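Local coordinates for toxin secretion ATP-binding protein (Vibrio parahaemolyticus RIMD 2210633, PDB 3B79) that probably serves as the N-terminal peptidase C39-like domain of a membrane ABC transporter thought to couple ATP hydrolysis to toxin secretion, at residues D6-Y18 with P71-N85. Numbering follows the deposited sequence.
Sequences DPLLNSLIYVSRY and PAILVLKGGDSCVLN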
# COMPACT_ATOMS: atom_id res chain seq x y z
N ASP A 6 0.65 -11.78 -2.30
CA ASP A 6 1.11 -11.04 -1.13
C ASP A 6 0.54 -9.61 -1.26
O ASP A 6 1.01 -8.84 -2.10
CB ASP A 6 2.63 -11.07 -1.15
CG ASP A 6 3.23 -10.30 0.01
OD1 ASP A 6 2.56 -9.42 0.58
OD2 ASP A 6 4.38 -10.56 0.33
N PRO A 7 -0.45 -9.23 -0.44
CA PRO A 7 -1.06 -7.91 -0.65
C PRO A 7 -0.09 -6.74 -0.39
O PRO A 7 -0.16 -5.75 -1.12
CB PRO A 7 -2.19 -7.86 0.39
CG PRO A 7 -2.22 -9.12 1.07
CD PRO A 7 -1.11 -10.01 0.63
N LEU A 8 0.76 -6.81 0.63
CA LEU A 8 1.68 -5.72 0.91
C LEU A 8 2.71 -5.60 -0.19
O LEU A 8 3.10 -4.48 -0.55
CB LEU A 8 2.37 -5.89 2.28
CG LEU A 8 1.68 -5.37 3.52
CD1 LEU A 8 2.56 -5.74 4.67
CD2 LEU A 8 1.42 -3.86 3.49
N LEU A 9 3.20 -6.72 -0.70
CA LEU A 9 4.14 -6.69 -1.81
C LEU A 9 3.46 -6.09 -3.05
O LEU A 9 4.07 -5.26 -3.75
CB LEU A 9 4.68 -8.11 -2.10
CG LEU A 9 5.75 -8.18 -3.22
CD1 LEU A 9 6.93 -7.27 -2.96
CD2 LEU A 9 6.23 -9.65 -3.35
N ASN A 10 2.21 -6.47 -3.32
CA ASN A 10 1.51 -5.88 -4.45
C ASN A 10 1.44 -4.35 -4.29
O ASN A 10 1.67 -3.58 -5.24
CB ASN A 10 0.09 -6.47 -4.57
CG ASN A 10 -0.61 -6.06 -5.86
OD1 ASN A 10 -1.45 -5.10 -5.90
ND2 ASN A 10 -0.22 -6.71 -6.93
N SER A 11 1.08 -3.92 -3.08
CA SER A 11 0.95 -2.48 -2.84
C SER A 11 2.30 -1.76 -3.03
O SER A 11 2.38 -0.69 -3.62
CB SER A 11 0.41 -2.22 -1.42
OG SER A 11 -0.88 -2.80 -1.27
N LEU A 12 3.38 -2.38 -2.51
CA LEU A 12 4.70 -1.76 -2.62
C LEU A 12 5.17 -1.70 -4.08
O LEU A 12 5.76 -0.70 -4.50
CB LEU A 12 5.70 -2.58 -1.80
CG LEU A 12 7.14 -2.07 -1.85
CD1 LEU A 12 7.26 -0.64 -1.30
CD2 LEU A 12 8.08 -3.04 -1.09
N ILE A 13 4.90 -2.76 -4.84
CA ILE A 13 5.29 -2.78 -6.27
C ILE A 13 4.56 -1.69 -6.99
O ILE A 13 5.17 -0.97 -7.81
CB ILE A 13 4.99 -4.16 -6.88
CG1 ILE A 13 6.07 -5.15 -6.41
CG2 ILE A 13 4.91 -4.09 -8.45
CD1 ILE A 13 7.41 -5.01 -7.03
N TYR A 14 3.27 -1.52 -6.71
CA TYR A 14 2.51 -0.43 -7.37
C TYR A 14 3.19 0.91 -7.06
O TYR A 14 3.44 1.71 -7.98
CB TYR A 14 1.03 -0.38 -6.91
CG TYR A 14 0.34 0.80 -7.54
CD1 TYR A 14 -0.26 0.69 -8.78
CD2 TYR A 14 0.39 2.05 -6.92
CE1 TYR A 14 -0.82 1.81 -9.37
CE2 TYR A 14 -0.14 3.18 -7.53
CZ TYR A 14 -0.75 3.05 -8.78
OH TYR A 14 -1.28 4.22 -9.36
N VAL A 15 3.52 1.19 -5.79
CA VAL A 15 4.11 2.46 -5.50
C VAL A 15 5.48 2.62 -6.15
O VAL A 15 5.83 3.71 -6.63
CB VAL A 15 4.14 2.73 -3.96
CG1 VAL A 15 4.85 4.06 -3.69
CG2 VAL A 15 2.71 2.71 -3.42
N SER A 16 6.32 1.59 -6.11
CA SER A 16 7.63 1.66 -6.75
C SER A 16 7.49 2.05 -8.23
O SER A 16 8.17 2.96 -8.69
CB SER A 16 8.32 0.29 -6.59
OG SER A 16 9.51 0.16 -7.30
N ARG A 17 6.56 1.37 -8.90
CA ARG A 17 6.26 1.66 -10.33
C ARG A 17 5.71 3.07 -10.54
O ARG A 17 6.05 3.74 -11.53
CB ARG A 17 5.24 0.65 -10.91
CG ARG A 17 5.65 -0.80 -11.00
CD ARG A 17 6.91 -0.94 -11.79
NE ARG A 17 7.99 -1.01 -10.83
CZ ARG A 17 8.49 -2.14 -10.35
NH1 ARG A 17 8.05 -3.32 -10.80
NH2 ARG A 17 9.44 -2.08 -9.45
N TYR A 18 4.86 3.51 -9.59
CA TYR A 18 4.36 4.88 -9.66
C TYR A 18 5.53 5.90 -9.66
O TYR A 18 5.43 6.99 -10.25
CB TYR A 18 3.43 5.12 -8.46
CG TYR A 18 2.63 6.38 -8.58
CD1 TYR A 18 1.46 6.38 -9.33
CD2 TYR A 18 3.03 7.56 -7.97
CE1 TYR A 18 0.68 7.51 -9.49
CE2 TYR A 18 2.23 8.75 -8.12
CZ TYR A 18 1.06 8.67 -8.89
OH TYR A 18 0.26 9.81 -9.03
N PRO A 71 0.34 8.28 -3.53
CA PRO A 71 -0.29 7.04 -2.99
C PRO A 71 0.33 6.59 -1.65
O PRO A 71 1.55 6.68 -1.43
CB PRO A 71 0.03 5.99 -4.08
CG PRO A 71 1.30 6.50 -4.72
CD PRO A 71 1.13 8.05 -4.76
N ALA A 72 -0.54 6.09 -0.78
CA ALA A 72 -0.14 5.54 0.53
C ALA A 72 -0.52 4.07 0.58
O ALA A 72 -1.34 3.60 -0.24
CB ALA A 72 -0.82 6.28 1.64
N ILE A 73 0.09 3.31 1.48
CA ILE A 73 -0.30 1.92 1.61
C ILE A 73 -1.12 1.75 2.89
O ILE A 73 -0.61 2.05 3.98
CB ILE A 73 0.93 1.00 1.61
CG1 ILE A 73 1.72 1.14 0.30
CG2 ILE A 73 0.50 -0.44 1.92
CD1 ILE A 73 3.02 0.33 0.23
N LEU A 74 -2.37 1.31 2.75
CA LEU A 74 -3.22 1.16 3.93
C LEU A 74 -3.12 -0.26 4.45
O LEU A 74 -3.16 -1.23 3.68
CB LEU A 74 -4.67 1.42 3.56
CG LEU A 74 -5.00 2.77 2.92
CD1 LEU A 74 -6.47 2.89 2.66
CD2 LEU A 74 -4.46 3.93 3.73
N VAL A 75 -3.04 -0.39 5.78
CA VAL A 75 -3.17 -1.71 6.39
C VAL A 75 -4.63 -1.96 6.68
O VAL A 75 -5.33 -1.17 7.32
CB VAL A 75 -2.37 -1.73 7.71
CG1 VAL A 75 -2.55 -3.08 8.40
CG2 VAL A 75 -0.88 -1.44 7.46
N LEU A 76 -5.12 -3.09 6.15
CA LEU A 76 -6.56 -3.44 6.23
C LEU A 76 -6.70 -4.65 7.17
O LEU A 76 -5.74 -5.36 7.46
CB LEU A 76 -7.09 -3.80 4.84
CG LEU A 76 -6.93 -2.68 3.79
CD1 LEU A 76 -7.44 -3.21 2.45
CD2 LEU A 76 -7.65 -1.40 4.17
N LYS A 77 -7.92 -4.86 7.64
CA LYS A 77 -8.21 -5.97 8.57
C LYS A 77 -7.84 -7.31 7.93
O LYS A 77 -7.91 -7.48 6.72
CB LYS A 77 -9.70 -5.97 8.92
CG LYS A 77 -10.13 -4.80 9.79
CD LYS A 77 -11.64 -4.84 9.98
CE LYS A 77 -12.07 -3.66 10.87
NZ LYS A 77 -13.58 -3.56 10.92
N GLY A 78 -7.44 -8.25 8.78
CA GLY A 78 -7.20 -9.61 8.32
C GLY A 78 -5.90 -9.83 7.56
O GLY A 78 -5.85 -10.74 6.72
N GLY A 79 -4.91 -8.95 7.77
CA GLY A 79 -3.61 -9.09 7.09
C GLY A 79 -3.64 -8.61 5.65
O GLY A 79 -2.76 -8.96 4.88
N ASP A 80 -4.65 -7.83 5.27
CA ASP A 80 -4.75 -7.35 3.90
C ASP A 80 -4.20 -5.92 3.82
O ASP A 80 -3.94 -5.27 4.86
CB ASP A 80 -6.21 -7.41 3.43
CG ASP A 80 -6.38 -7.21 1.94
OD1 ASP A 80 -5.45 -7.46 1.10
OD2 ASP A 80 -7.53 -6.83 1.58
N SER A 81 -4.05 -5.42 2.60
CA SER A 81 -3.54 -4.06 2.38
C SER A 81 -4.00 -3.61 1.02
O SER A 81 -4.32 -4.43 0.14
CB SER A 81 -2.01 -4.01 2.43
OG SER A 81 -1.46 -4.65 1.28
N CYS A 82 -3.96 -2.31 0.82
CA CYS A 82 -4.18 -1.77 -0.51
C CYS A 82 -3.43 -0.45 -0.66
O CYS A 82 -2.93 0.11 0.32
CB CYS A 82 -5.67 -1.56 -0.86
SG CYS A 82 -6.50 -0.27 0.13
N VAL A 83 -3.31 0.01 -1.90
CA VAL A 83 -2.85 1.36 -2.13
C VAL A 83 -4.06 2.28 -2.06
O VAL A 83 -5.11 1.96 -2.65
CB VAL A 83 -2.19 1.52 -3.52
CG1 VAL A 83 -1.64 2.92 -3.73
CG2 VAL A 83 -1.06 0.49 -3.66
N LEU A 84 -3.92 3.43 -1.40
CA LEU A 84 -4.90 4.51 -1.50
C LEU A 84 -4.34 5.51 -2.50
O LEU A 84 -3.29 6.14 -2.27
CB LEU A 84 -5.08 5.21 -0.13
CG LEU A 84 -6.10 6.35 -0.17
CD1 LEU A 84 -7.50 5.88 -0.62
CD2 LEU A 84 -6.19 7.03 1.24
N ASN A 85 -5.08 5.66 -3.61
CA ASN A 85 -4.65 6.58 -4.67
C ASN A 85 -5.29 7.96 -4.53
O ASN A 85 -4.64 8.98 -4.79
CB ASN A 85 -5.04 5.98 -6.03
CG ASN A 85 -4.39 4.60 -6.28
OD1 ASN A 85 -3.28 4.50 -6.82
ND2 ASN A 85 -5.07 3.57 -5.95
O HOH W 1 -2.75 -5.55 -1.98
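Val83 packs both methyls against helix 7-18: CG2 sits 3.6 Å from the carbonyl O of Ser11, while CG1 meets CD2 of the Tyr14 ring at 3.9 Å. With Tyr14 CG anti to the backbone N (chi1 176°), the ring passes Val83 and brings Tyr14 OH 3.2 Å from Asn85 OD1; the Asn85 amide stands almost perpendicular to the ring, its nitrogen held by Thr97 OG1. On the neighbouring strand Ile73 reaches between Leu8, Ser11, Leu12 and Val15, its CG2 3.8 Å from Ser11 CB. This is the core of the papain-like fold of peptidase C39-like domains, the N-terminal helix running nearly parallel to strand 80-85 (15°) and antiparallel to strand 72-76. Near the helix start Ser81 CB packs on Leu8 CD2 at 3.6 Å. Ser81 OG lies 2.9 Å from Pro7 O, at an angle too poor for a hydrogen bond, and 3.2 Å from Ser11 OG. A water lies within hydrogen-bonding distance of Pro7 O and Ser81 O. Asp6 OD1 caps this turn, accepting from Leu9 N. At the other end Pro71, after a cis peptide bond, lays CG over one face of the Tyr18 ring, a CH-pi contact 4.2 Å from the centroid.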